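Extracellular sialidase/neuraminidase, putative (Aspergillus fumigatus, PDB 2XZI) probably hydrolyses terminal sialic acid linkages as a secreted exo-glycosidase, acting as a KDNase that favours the deaminated sugar KDN. Local coordinates at residues 44-47 and 51-54; 281-286 and 347-352; 190-193 and 197-200. One frame throughout, in Å; residues are numbered along the deposited sequence.

Overall arrangement
The chain folds into a six-bladed beta propeller, as in other sialidases. Along the chain, contact 1 comes first, then contact 3, then contact 2. Contacts 1 and 3 are each the hairpin of the first two strands of one blade. Contact 2 instead bridges two neighbouring blades, from strand 279-284 to strand 349-356. The centres lie 13 to 16 Å apart. Contacts 1 and 2 touch, with A53 CB 3.8 Å from L352 CD1. Contact 3 stays about 6 Å, nearest atoms, from each of the others. Blade hairpins and blade-to-blade packing together hold the ring whose strands and loops carry the sugar-binding residues, such as R39, R58 and R245.

Contact 1: residues 44-47 and 51-54; sequences VRTT and ILAF
V44 and L52 face each other as an antiparallel hydrogen-bonded pair. Their two backbone bonds are both fairly straight. V44 N gives its hydrogen to L52 O at 3.0 Å. L52 N returns one to V44 O at 2.9 Å, with an N-H...O angle of 172°. V44 O also receives a weaker CA-H contact from I51 CA at 3.5 Å. R45 and I51 form the next, non-hydrogen-bonded pair, and the R45 side chain leads away from it.

The apolar contacts gather on the face that carries V44 and L52. With chi1 -68°, CG1 of V44 stands anti to the carbonyl carbon, which leaves CG2 between the backbone N and the carbonyl carbon. From there CG2 reaches L52 CB at 4.1 Å and the edge of the F54 ring, with CE1 at 4.3 Å. T46 comes in beyond the strand end. Its methyl CG2 meets L52 CD1 at 3.7 Å, and the two side chains cross at about a right angle.

The polar end of T46 is occupied elsewhere. With chi1 at 74°, OG1 lies between the backbone N and the carbonyl carbon, while CG2, anti to the carbonyl carbon, is left to face L52. OG1 bonds to D161 OD1 and T48 OG1. The same face packs on the next blade, with V44 on P107 and V109, L52 on I115 and F54 on L117. I51 continues the sheet outward by bonding to T75.

Main-chain bonds thus fix the pairing of the first two strands of this propeller blade, and apolar side chains pack the hairpin against the neighbouring blade.

Contact 2: residues 281-286 and 347-352; sequences LRYNSD and YKIGAL
Y283 packs on I349 across the seam between two blades of the six-bladed propeller. Y283 lies on strand 279-284, in a classic beta bulge where it and N284 both face R290. I349 belongs to strand 349-356 of the next blade. The backbones stay well apart, 8.6 Å between CA of Y283 and CA of I349, so side chains and a water make the join.

The CB of Y283 points toward the second strand. CG is anti to the backbone N (chi1 -167°), which carries the ring across the seam. Along one side of the ring, CD1 comes to 4.0 Å from I349 CG1. CE1 comes closer to the same carbon, at 3.7 Å. This approach is oblique to the ring, and the two side chains cross at a slant. The I349 chi1 of -65°, with CG1 anti to the carbonyl carbon, presents CG1 to the CD1-CE1 side of the ring. The backbone oxygen of K348 sits near the ring plane at the edge. The ring is also flanked by N284 CG, which lies in its plane.

I349 is buried, with I292, M341, L377 and I380 packed around it. Y283 shares I292 and L377, so the C-terminal helix 377-381 closes over both. Y283 O is bonded to K343 NZ, a second link between these blades.

At the tip, OH stands 3.6 Å from Y347 O, and a water spans the two groups. This water lies 2.8 Å from Y283 OH, and it donates a hydrogen bond to Y347 O, also at 2.8 Å.

Contact 3: residues 190-193 and 197-200; sequences GIRL and ELVI
L193 N bonds to E197 O at 2.8 Å, the shortest hydrogen bond between the two strands of this hairpin. It is nearly straight, with an N-H...O angle of 171°. The same oxygen takes a CA-H contact from R192 CA at 3.4 Å and touches L193 CG. Further along, I191 and V199 form a hydrogen-bonded pair. I191 N to V199 O and V199 N to I191 O are both 2.9 Å. G190 has no side chain, and its CA lies 3.3 Å from V199 O.

On the face of I191 and V199, the two side chains run side by side. CG1 of I191 is folded between its backbone N and carbonyl carbon (chi1 61°), and this brings it over V199 O at 3.6 Å. L193 joins the same cluster. Its CD1 meets V199 CG2 at 3.8 Å and E197 OE1 at 3.6 Å. The E197 chain is bent (chi2 87°), with OE1 beside L193 and hydrogen-bonded to T195 OG1. E197 also touches R210 and L259, which line a nitrite site.

The other face holds R192 and L198. CB and CG of R192 rest against L198 CD2, and the two side chains meet at about a right angle. The guanidinium extends beyond, with NE in a salt bridge to D111.

I191 and V199 touch I232 of the next blade, while L198 packs on Y116 of the preceding one. The hairpin is the first two strands of a four-stranded antiparallel blade, the repeating unit of the sialidase beta propeller.

Contact 1: residues 44-47 and 51-54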
# COMPACT_ATOMS: atom_id res chain seq x y z
N VAL A 44 4.22 6.64 -3.46
CA VAL A 44 4.50 7.93 -2.83
C VAL A 44 4.97 8.95 -3.84
O VAL A 44 5.56 8.62 -4.84
CB VAL A 44 5.55 7.83 -1.68
CG1 VAL A 44 4.99 7.03 -0.49
CG2 VAL A 44 6.88 7.26 -2.19
N ARG A 45 4.68 10.21 -3.55
CA ARG A 45 5.27 11.32 -4.28
C ARG A 45 6.40 11.87 -3.42
O ARG A 45 6.25 12.08 -2.22
CB ARG A 45 4.21 12.41 -4.49
CG ARG A 45 4.73 13.58 -5.31
CD ARG A 45 3.92 14.82 -5.10
NE ARG A 45 4.40 15.56 -3.94
CZ ARG A 45 3.66 16.41 -3.23
NH1 ARG A 45 2.38 16.61 -3.54
NH2 ARG A 45 4.20 17.03 -2.19
N THR A 46 7.57 12.05 -4.03
CA THR A 46 8.73 12.51 -3.28
C THR A 46 8.70 14.02 -3.17
O THR A 46 7.82 14.67 -3.75
CB THR A 46 10.04 12.10 -3.94
OG1 THR A 46 10.25 12.91 -5.10
CG2 THR A 46 10.04 10.62 -4.33
N THR A 47 9.66 14.62 -2.47
CA THR A 47 9.59 16.08 -2.34
C THR A 47 9.91 16.82 -3.65
O THR A 47 9.68 18.02 -3.74
CB THR A 47 10.46 16.63 -1.21
OG1 THR A 47 11.83 16.54 -1.58
CG2 THR A 47 10.18 15.91 0.11
N ILE A 51 7.16 10.44 -8.76
CA ILE A 51 6.29 9.42 -8.16
C ILE A 51 7.02 8.09 -8.18
O ILE A 51 7.60 7.71 -9.21
CB ILE A 51 4.91 9.35 -8.85
CG1 ILE A 51 4.24 10.74 -8.80
CG2 ILE A 51 4.03 8.32 -8.17
CD1 ILE A 51 2.98 10.89 -9.62
N LEU A 52 7.02 7.40 -7.04
CA LEU A 52 7.60 6.06 -6.89
C LEU A 52 6.49 5.06 -6.61
O LEU A 52 5.75 5.22 -5.63
CB LEU A 52 8.59 6.03 -5.73
CG LEU A 52 9.68 7.10 -5.71
CD1 LEU A 52 10.60 6.93 -4.49
CD2 LEU A 52 10.50 7.06 -6.99
N ALA A 53 6.35 4.07 -7.49
CA ALA A 53 5.36 3.00 -7.34
C ALA A 53 6.06 1.67 -7.08
O ALA A 53 6.93 1.26 -7.86
CB ALA A 53 4.51 2.93 -8.60
N PHE A 54 5.66 1.00 -6.00
CA PHE A 54 6.24 -0.26 -5.57
C PHE A 54 5.22 -1.38 -5.65
O PHE A 54 4.01 -1.13 -5.57
CB PHE A 54 6.71 -0.18 -4.12
CG PHE A 54 7.65 0.95 -3.84
CD1 PHE A 54 7.16 2.20 -3.46
CD2 PHE A 54 9.01 0.77 -3.92
CE1 PHE A 54 8.04 3.26 -3.20
CE2 PHE A 54 9.90 1.83 -3.66
CZ PHE A 54 9.40 3.07 -3.28

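Contact 2: residues 281-286 and 347-352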
# COMPACT_ATOMS: atom_id res chain seq x y z
N LEU A 281 -5.43 8.74 3.09
CA LEU A 281 -4.56 9.83 2.66
C LEU A 281 -5.02 11.16 3.23
O LEU A 281 -6.18 11.51 3.10
CB LEU A 281 -4.54 9.91 1.13
CG LEU A 281 -3.67 11.00 0.51
CD1 LEU A 281 -2.19 10.65 0.74
CD2 LEU A 281 -3.92 11.16 -0.98
N ARG A 282 -4.10 11.88 3.86
CA ARG A 282 -4.36 13.27 4.24
C ARG A 282 -4.20 14.13 2.99
O ARG A 282 -3.12 14.20 2.39
CB ARG A 282 -3.35 13.67 5.30
CG ARG A 282 -3.44 15.12 5.77
CD ARG A 282 -2.38 15.31 6.85
NE ARG A 282 -2.29 16.68 7.33
CZ ARG A 282 -2.80 17.13 8.48
NH1 ARG A 282 -3.48 16.31 9.29
NH2 ARG A 282 -2.64 18.40 8.80
N TYR A 283 -5.28 14.78 2.59
CA TYR A 283 -5.24 15.57 1.37
C TYR A 283 -4.82 17.03 1.59
O TYR A 283 -3.97 17.56 0.85
CB TYR A 283 -6.57 15.48 0.61
CG TYR A 283 -6.44 16.03 -0.79
CD1 TYR A 283 -5.98 15.22 -1.83
CD2 TYR A 283 -6.71 17.37 -1.06
CE1 TYR A 283 -5.83 15.74 -3.12
CE2 TYR A 283 -6.55 17.90 -2.34
CZ TYR A 283 -6.13 17.07 -3.36
OH TYR A 283 -5.98 17.58 -4.63
N ASN A 284 -5.45 17.69 2.56
CA ASN A 284 -5.23 19.13 2.81
C ASN A 284 -5.79 19.52 4.17
O ASN A 284 -6.66 18.83 4.70
CB ASN A 284 -5.91 19.97 1.73
CG ASN A 284 -7.41 19.95 1.85
OD1 ASN A 284 -8.05 18.94 1.59
ND2 ASN A 284 -8.00 21.08 2.22
N SER A 285 -5.30 20.64 4.70
CA SER A 285 -5.60 21.06 6.06
C SER A 285 -6.42 22.36 6.18
O SER A 285 -7.12 22.57 7.18
CB SER A 285 -4.30 21.18 6.88
OG SER A 285 -3.34 21.96 6.20
N ASP A 286 -6.34 23.22 5.17
CA ASP A 286 -7.10 24.47 5.18
C ASP A 286 -8.53 24.16 4.73
O ASP A 286 -8.77 23.13 4.10
CB ASP A 286 -6.44 25.49 4.27
CG ASP A 286 -6.89 26.92 4.54
OD1 ASP A 286 -7.33 27.22 5.67
OD2 ASP A 286 -6.80 27.75 3.61
N TYR A 347 -2.08 18.38 -8.31
CA TYR A 347 -3.37 18.52 -7.64
C TYR A 347 -4.35 17.41 -8.04
O TYR A 347 -5.54 17.64 -8.25
CB TYR A 347 -3.98 19.91 -7.89
CG TYR A 347 -3.02 21.05 -7.62
CD1 TYR A 347 -2.77 21.47 -6.31
CD2 TYR A 347 -2.36 21.70 -8.66
CE1 TYR A 347 -1.87 22.50 -6.06
CE2 TYR A 347 -1.47 22.73 -8.41
CZ TYR A 347 -1.23 23.12 -7.11
OH TYR A 347 -0.35 24.15 -6.87
N LYS A 348 -3.81 16.20 -8.16
CA LYS A 348 -4.63 15.00 -8.35
C LYS A 348 -4.34 14.02 -7.23
O LYS A 348 -3.37 14.16 -6.47
CB LYS A 348 -4.36 14.29 -9.68
CG LYS A 348 -4.29 15.16 -10.93
CD LYS A 348 -5.61 15.77 -11.29
CE LYS A 348 -5.52 16.45 -12.65
NZ LYS A 348 -4.68 17.68 -12.72
N ILE A 349 -5.22 13.03 -7.12
CA ILE A 349 -4.96 11.84 -6.34
C ILE A 349 -4.43 10.76 -7.31
O ILE A 349 -4.98 10.53 -8.40
CB ILE A 349 -6.24 11.37 -5.60
CG1 ILE A 349 -6.67 12.42 -4.54
CG2 ILE A 349 -6.02 10.02 -4.91
CD1 ILE A 349 -8.08 12.25 -4.05
N GLY A 350 -3.32 10.15 -6.95
CA GLY A 350 -2.78 9.04 -7.71
C GLY A 350 -2.98 7.79 -6.90
O GLY A 350 -2.61 7.73 -5.74
N ALA A 351 -3.59 6.78 -7.52
CA ALA A 351 -3.91 5.54 -6.84
C ALA A 351 -3.42 4.34 -7.62
O ALA A 351 -3.60 4.27 -8.84
CB ALA A 351 -5.42 5.44 -6.60
N LEU A 352 -2.82 3.39 -6.91
CA LEU A 352 -2.55 2.06 -7.45
C LEU A 352 -3.62 1.13 -6.94
O LEU A 352 -3.96 1.18 -5.76
CB LEU A 352 -1.17 1.56 -6.99
CG LEU A 352 0.04 2.27 -7.55
CD1 LEU A 352 1.29 1.74 -6.88
CD2 LEU A 352 0.15 2.12 -9.09
O HOH W 1 -7.66 16.81 -6.68

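Contact 3: residues 190-193 and 197-200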
# COMPACT_ATOMS: atom_id res chain seq x y z
N GLY A 190 3.55 4.90 5.12
CA GLY A 190 3.65 5.66 6.38
C GLY A 190 3.43 7.14 6.14
O GLY A 190 3.20 7.58 5.00
N ILE A 191 3.49 7.92 7.22
CA ILE A 191 3.21 9.35 7.17
C ILE A 191 4.21 10.15 7.97
O ILE A 191 4.91 9.61 8.83
CB ILE A 191 1.78 9.68 7.69
CG1 ILE A 191 1.63 9.25 9.16
CG2 ILE A 191 0.72 9.06 6.75
CD1 ILE A 191 0.28 9.56 9.76
N ARG A 192 4.26 11.45 7.68
CA ARG A 192 5.00 12.42 8.48
C ARG A 192 3.99 13.36 9.12
O ARG A 192 3.15 13.94 8.41
CB ARG A 192 6.00 13.18 7.60
CG ARG A 192 6.97 14.10 8.34
CD ARG A 192 6.46 15.53 8.35
NE ARG A 192 7.51 16.51 8.64
CZ ARG A 192 7.28 17.75 9.07
NH1 ARG A 192 6.03 18.19 9.27
NH2 ARG A 192 8.30 18.57 9.30
N LEU A 193 4.10 13.53 10.43
CA LEU A 193 3.15 14.32 11.21
C LEU A 193 3.46 15.81 11.13
O LEU A 193 4.61 16.19 10.90
CB LEU A 193 3.15 13.87 12.66
CG LEU A 193 2.92 12.38 12.90
CD1 LEU A 193 2.81 12.11 14.41
CD2 LEU A 193 1.65 11.91 12.23
N GLU A 197 7.29 13.89 13.48
CA GLU A 197 7.59 12.45 13.58
C GLU A 197 7.11 11.67 12.37
O GLU A 197 6.20 12.10 11.65
CB GLU A 197 6.96 11.84 14.83
CG GLU A 197 7.32 12.50 16.17
CD GLU A 197 6.41 13.67 16.53
OE1 GLU A 197 5.58 14.11 15.69
OE2 GLU A 197 6.53 14.13 17.69
N LEU A 198 7.73 10.51 12.15
CA LEU A 198 7.21 9.54 11.18
C LEU A 198 6.39 8.49 11.89
O LEU A 198 6.72 8.07 13.00
CB LEU A 198 8.33 8.86 10.41
CG LEU A 198 9.32 9.76 9.66
CD1 LEU A 198 10.30 8.92 8.85
CD2 LEU A 198 8.58 10.71 8.73
N VAL A 199 5.31 8.04 11.25
CA VAL A 199 4.52 6.93 11.79
C VAL A 199 4.27 5.95 10.66
O VAL A 199 3.72 6.31 9.60
CB VAL A 199 3.16 7.38 12.38
CG1 VAL A 199 2.47 6.19 13.03
CG2 VAL A 199 3.35 8.47 13.41
N ILE A 200 4.70 4.71 10.90
CA ILE A 200 4.55 3.61 9.96
C ILE A 200 3.63 2.55 10.58
O ILE A 200 3.92 2.05 11.68
CB ILE A 200 5.93 3.02 9.56
CG1 ILE A 200 6.84 4.12 8.94
CG2 ILE A 200 5.78 1.82 8.63
CD1 ILE A 200 7.63 5.00 9.96